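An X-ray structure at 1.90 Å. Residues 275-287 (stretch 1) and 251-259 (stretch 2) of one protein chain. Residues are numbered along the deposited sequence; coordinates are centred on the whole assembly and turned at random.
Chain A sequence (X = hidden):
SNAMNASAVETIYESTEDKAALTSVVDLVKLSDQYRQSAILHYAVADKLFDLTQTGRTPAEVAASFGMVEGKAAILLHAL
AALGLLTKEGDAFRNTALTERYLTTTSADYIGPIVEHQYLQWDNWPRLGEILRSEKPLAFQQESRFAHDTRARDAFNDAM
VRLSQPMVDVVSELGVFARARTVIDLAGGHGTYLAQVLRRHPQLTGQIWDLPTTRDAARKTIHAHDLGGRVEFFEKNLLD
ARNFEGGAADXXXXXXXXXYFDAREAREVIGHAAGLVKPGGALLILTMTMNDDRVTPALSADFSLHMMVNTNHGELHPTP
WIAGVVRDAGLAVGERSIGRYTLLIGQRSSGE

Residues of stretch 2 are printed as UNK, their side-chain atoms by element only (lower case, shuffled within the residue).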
# COMPACT_ATOMS: atom_id res chain seq x y z
N GLY A 275 1.58 12.81 -40.01
CA GLY A 275 1.19 13.67 -41.13
C GLY A 275 1.55 15.15 -40.91
O GLY A 275 1.72 15.91 -41.87
N LEU A 276 1.69 15.57 -39.65
CA LEU A 276 2.07 16.96 -39.36
C LEU A 276 3.57 17.24 -39.56
O LEU A 276 3.96 18.41 -39.64
CB LEU A 276 1.70 17.34 -37.94
CG LEU A 276 0.24 17.41 -37.48
CD1 LEU A 276 0.25 17.61 -36.00
CD2 LEU A 276 -0.41 18.58 -38.18
N VAL A 277 4.39 16.20 -39.65
CA VAL A 277 5.84 16.32 -39.69
C VAL A 277 6.33 16.78 -41.09
O VAL A 277 6.15 16.08 -42.08
CB VAL A 277 6.54 15.00 -39.33
CG1 VAL A 277 8.10 15.17 -39.44
CG2 VAL A 277 6.13 14.50 -37.91
N LYS A 278 7.00 17.93 -41.14
CA LYS A 278 7.52 18.47 -42.40
C LYS A 278 8.66 17.61 -42.86
O LYS A 278 9.27 16.87 -42.07
CB LYS A 278 7.98 19.92 -42.23
CG LYS A 278 6.83 20.92 -41.89
CD LYS A 278 7.39 22.27 -41.58
CE LYS A 278 6.34 23.33 -41.32
NZ LYS A 278 6.94 24.75 -41.37
N PRO A 279 8.97 17.67 -44.16
CA PRO A 279 10.16 16.98 -44.64
C PRO A 279 11.40 17.38 -43.88
O PRO A 279 11.60 18.54 -43.58
CB PRO A 279 10.29 17.44 -46.10
CG PRO A 279 8.94 17.78 -46.49
CD PRO A 279 8.22 18.30 -45.27
N GLY A 280 12.23 16.39 -43.56
CA GLY A 280 13.42 16.58 -42.75
C GLY A 280 13.13 16.65 -41.26
O GLY A 280 14.06 16.79 -40.48
N GLY A 281 11.85 16.60 -40.87
CA GLY A 281 11.43 16.81 -39.49
C GLY A 281 11.34 15.49 -38.73
O GLY A 281 11.70 14.43 -39.23
N ALA A 282 10.83 15.58 -37.51
CA ALA A 282 10.78 14.41 -36.62
C ALA A 282 9.50 14.38 -35.81
O ALA A 282 8.98 15.41 -35.38
CB ALA A 282 12.00 14.40 -35.66
N LEU A 283 9.03 13.16 -35.59
CA LEU A 283 7.98 12.86 -34.65
C LEU A 283 8.64 12.23 -33.41
O LEU A 283 9.41 11.24 -33.53
CB LEU A 283 7.00 11.85 -35.27
CG LEU A 283 5.90 11.32 -34.33
CD1 LEU A 283 5.05 12.47 -33.74
CD2 LEU A 283 5.00 10.27 -34.99
N LEU A 284 8.35 12.78 -32.22
CA LEU A 284 8.90 12.26 -30.98
C LEU A 284 7.78 11.62 -30.19
O LEU A 284 6.74 12.24 -29.99
CB LEU A 284 9.53 13.35 -30.12
CG LEU A 284 10.61 14.21 -30.78
CD1 LEU A 284 11.20 15.21 -29.77
CD2 LEU A 284 11.73 13.38 -31.45
N ILE A 285 7.99 10.38 -29.77
CA ILE A 285 7.06 9.71 -28.88
C ILE A 285 7.79 9.18 -27.67
O ILE A 285 8.66 8.34 -27.78
CB ILE A 285 6.33 8.55 -29.56
CG1 ILE A 285 5.61 9.01 -30.85
CG2 ILE A 285 5.34 7.89 -28.53
CD1 ILE A 285 5.00 7.86 -31.70
N LEU A 286 7.43 9.69 -26.50
CA LEU A 286 7.98 9.22 -25.26
C LEU A 286 6.96 8.26 -24.66
O LEU A 286 5.79 8.60 -24.50
CB LEU A 286 8.17 10.40 -24.34
CG LEU A 286 8.86 10.12 -23.02
CD1 LEU A 286 10.30 9.62 -23.25
CD2 LEU A 286 8.85 11.43 -22.21
N THR A 287 7.41 7.06 -24.32
CA THR A 287 6.51 6.04 -23.85
C THR A 287 7.24 5.11 -22.87
O THR A 287 8.45 4.83 -23.02
CB THR A 287 5.90 5.29 -25.05
OG1 THR A 287 4.90 4.39 -24.58
CG2 THR A 287 6.97 4.48 -25.85
N UNK A 251 9.09 19.62 -35.77
CA UNK A 251 9.04 18.63 -34.71
C UNK A 251 7.65 18.54 -34.11
O UNK A 251 7.02 19.55 -33.75
c UNK A 251 10.03 17.70 -32.56
c UNK A 251 11.49 18.94 -34.17
c UNK A 251 10.10 18.85 -33.60
N UNK A 252 7.12 17.31 -34.04
CA UNK A 252 5.80 17.06 -33.48
C UNK A 252 6.01 16.12 -32.31
O UNK A 252 6.74 15.14 -32.43
c UNK A 252 3.48 16.06 -33.95
c UNK A 252 4.85 16.44 -34.55
c UNK A 252 4.73 17.38 -35.78
N UNK A 253 5.40 16.39 -31.16
CA UNK A 253 5.65 15.56 -29.99
C UNK A 253 4.35 14.94 -29.47
O UNK A 253 3.35 15.61 -29.40
c UNK A 253 7.50 17.14 -29.29
c UNK A 253 7.32 19.25 -27.31
c UNK A 253 6.29 16.39 -28.87
se UNK A 253 8.50 17.89 -27.81
N UNK A 254 4.45 13.66 -29.11
CA UNK A 254 3.44 12.89 -28.41
C UNK A 254 4.10 12.32 -27.16
O UNK A 254 4.57 11.19 -27.17
c UNK A 254 1.87 11.86 -30.25
c UNK A 254 0.48 12.15 -29.55
c UNK A 254 1.80 10.58 -31.10
c UNK A 254 3.00 11.71 -29.26
N UNK A 255 4.14 13.09 -26.08
CA UNK A 255 4.97 12.69 -24.94
C UNK A 255 4.12 12.07 -23.85
O UNK A 255 3.24 12.75 -23.32
n UNK A 255 7.45 13.45 -26.05
c UNK A 255 5.73 13.89 -24.40
c UNK A 255 6.80 14.38 -25.36
o UNK A 255 7.01 15.59 -25.50
N UNK A 256 4.33 10.78 -23.56
CA UNK A 256 3.78 10.12 -22.37
C UNK A 256 2.27 10.29 -22.34
O UNK A 256 1.72 10.65 -21.30
c UNK A 256 4.35 9.91 -19.85
o UNK A 256 4.16 8.68 -19.91
c UNK A 256 4.45 10.75 -21.13
o UNK A 256 4.52 10.52 -18.76
N UNK A 257 1.61 10.01 -23.48
CA UNK A 257 0.15 10.18 -23.65
C UNK A 257 -0.55 9.11 -24.47
O UNK A 257 -1.78 9.04 -24.47
c UNK A 257 -0.17 11.54 -24.26
s UNK A 257 0.52 11.73 -25.96
N UNK A 258 0.19 8.26 -25.19
CA UNK A 258 -0.48 7.22 -26.00
C UNK A 258 -1.27 6.20 -25.18
O UNK A 258 -2.21 5.54 -25.70
c UNK A 258 0.51 6.54 -26.95
c UNK A 258 0.93 7.31 -28.22
c UNK A 258 2.01 6.49 -28.92
c UNK A 258 -0.23 7.60 -29.17
N UNK A 259 -0.95 6.09 -23.89
CA UNK A 259 -1.62 5.16 -23.03
C UNK A 259 -3.04 5.58 -22.59
O UNK A 259 -3.66 4.84 -21.85
n UNK A 259 0.97 6.58 -21.25
c UNK A 259 -0.76 4.84 -21.81
n UNK A 259 -0.06 7.87 -19.87
c UNK A 259 -0.29 6.05 -21.08
c UNK A 259 -0.94 6.88 -20.23
c UNK A 259 1.08 7.67 -20.51
O HOH W 1 3.21 8.76 -25.74
O HOH W 2 2.50 5.35 -24.10

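Position 251 carries three side-chain carbons, one of which bears the other two, a fork directly at CB; one of the outer carbons lies 3.9 Å from CD1 of Leu284. This is valine. Val251 opens a strand that runs parallel to Ala282–Leu286, and the atom near Leu284 is its CG1. A short beta-branched side chain suits an extended backbone and fills this buried place without polar groups to satisfy.

Position 252 again has three carbons forked at CB, now on the opposite face of the sheet. One outer carbon is 3.7 Å from CB of Leu276 and 3.8 Å from CG2 of Val277, and the other is 3.9 Å from CD1 of Leu283. It too is valine. Val252, whose CG2 and CG1 these are in turn, loses more surface to the other stretch than any of its neighbours. The side chain thus touches residues before the turn from Lys278 to Gly281 as well as Leu283 after it.

At 253 the side chain is an unbranched run of two carbons, a selenium and a last carbon, and its second carbon is 4.2 Å from CD1 of Leu284. The selenium marks selenomethionine. Met253 starts on the face shared with that leucine, but its end leads away, so little of it is covered by stretch 1. The flexible, apolar chain can remain buried while reaching beyond the contact.

Position 254 has four carbons forked at the second, and its CB lies 4.1 Å from CG1 of Ile285. The fork one atom beyond CB identifies leucine. Leu254 packs on the face of Val252, where a purely hydrocarbon side chain suits apolar neighbours.

The side chain at 255 has two carbons, the second bearing one oxygen and one nitrogen, and the nitrogen comes within 3.6 Å of CB of Leu286. Such an amide is asparagine. Asn255 ND2 has no polar partner in the model, so its burial is not repaid by a hydrogen bond.

Position 256 has two carbons, the second carrying two oxygens, a carboxylate, and its N donates to Leu286 O at 2.8 Å. It is aspartate. Asp256 has left the strand, with positive phi. Its OD1 is hydrogen-bonded elsewhere in the structure, which provides for the polar group.

At 257 one carbon and a sulfur do not touch stretch 1, but N donates to water 1 at 3.0 Å, and that water donates to Leu286 O at 2.9 Å. This is cysteine; the small, weakly polar side chain of Cys257 can be buried without a strong partner.

Position 258 has four carbons forked at the second, one of them 3.6 Å from CG2 of Ile285: again leucine. Leu258 points toward stretch 1, its CD1 extending the apolar packing past the strand.

At 259 one carbon leads to a five-membered ring with two nitrogens, one 3.5 Å from the oxygen of water 2, a weak bond; that water donates to Thr287 OG1 at 2.6 Å. This is histidine, and the ring of His259 suits the place by offering ND1 to the water.

The contact works as a parallel ladder. Val252 N binds Ala282 O (3.0 Å), Leu284 N binds Val252 O (2.9 Å), and Leu254 N binds Leu284 O (2.8 Å), while alternating side chains pack on both faces.

Stretch 2 (251-259) VVMLNDCLH
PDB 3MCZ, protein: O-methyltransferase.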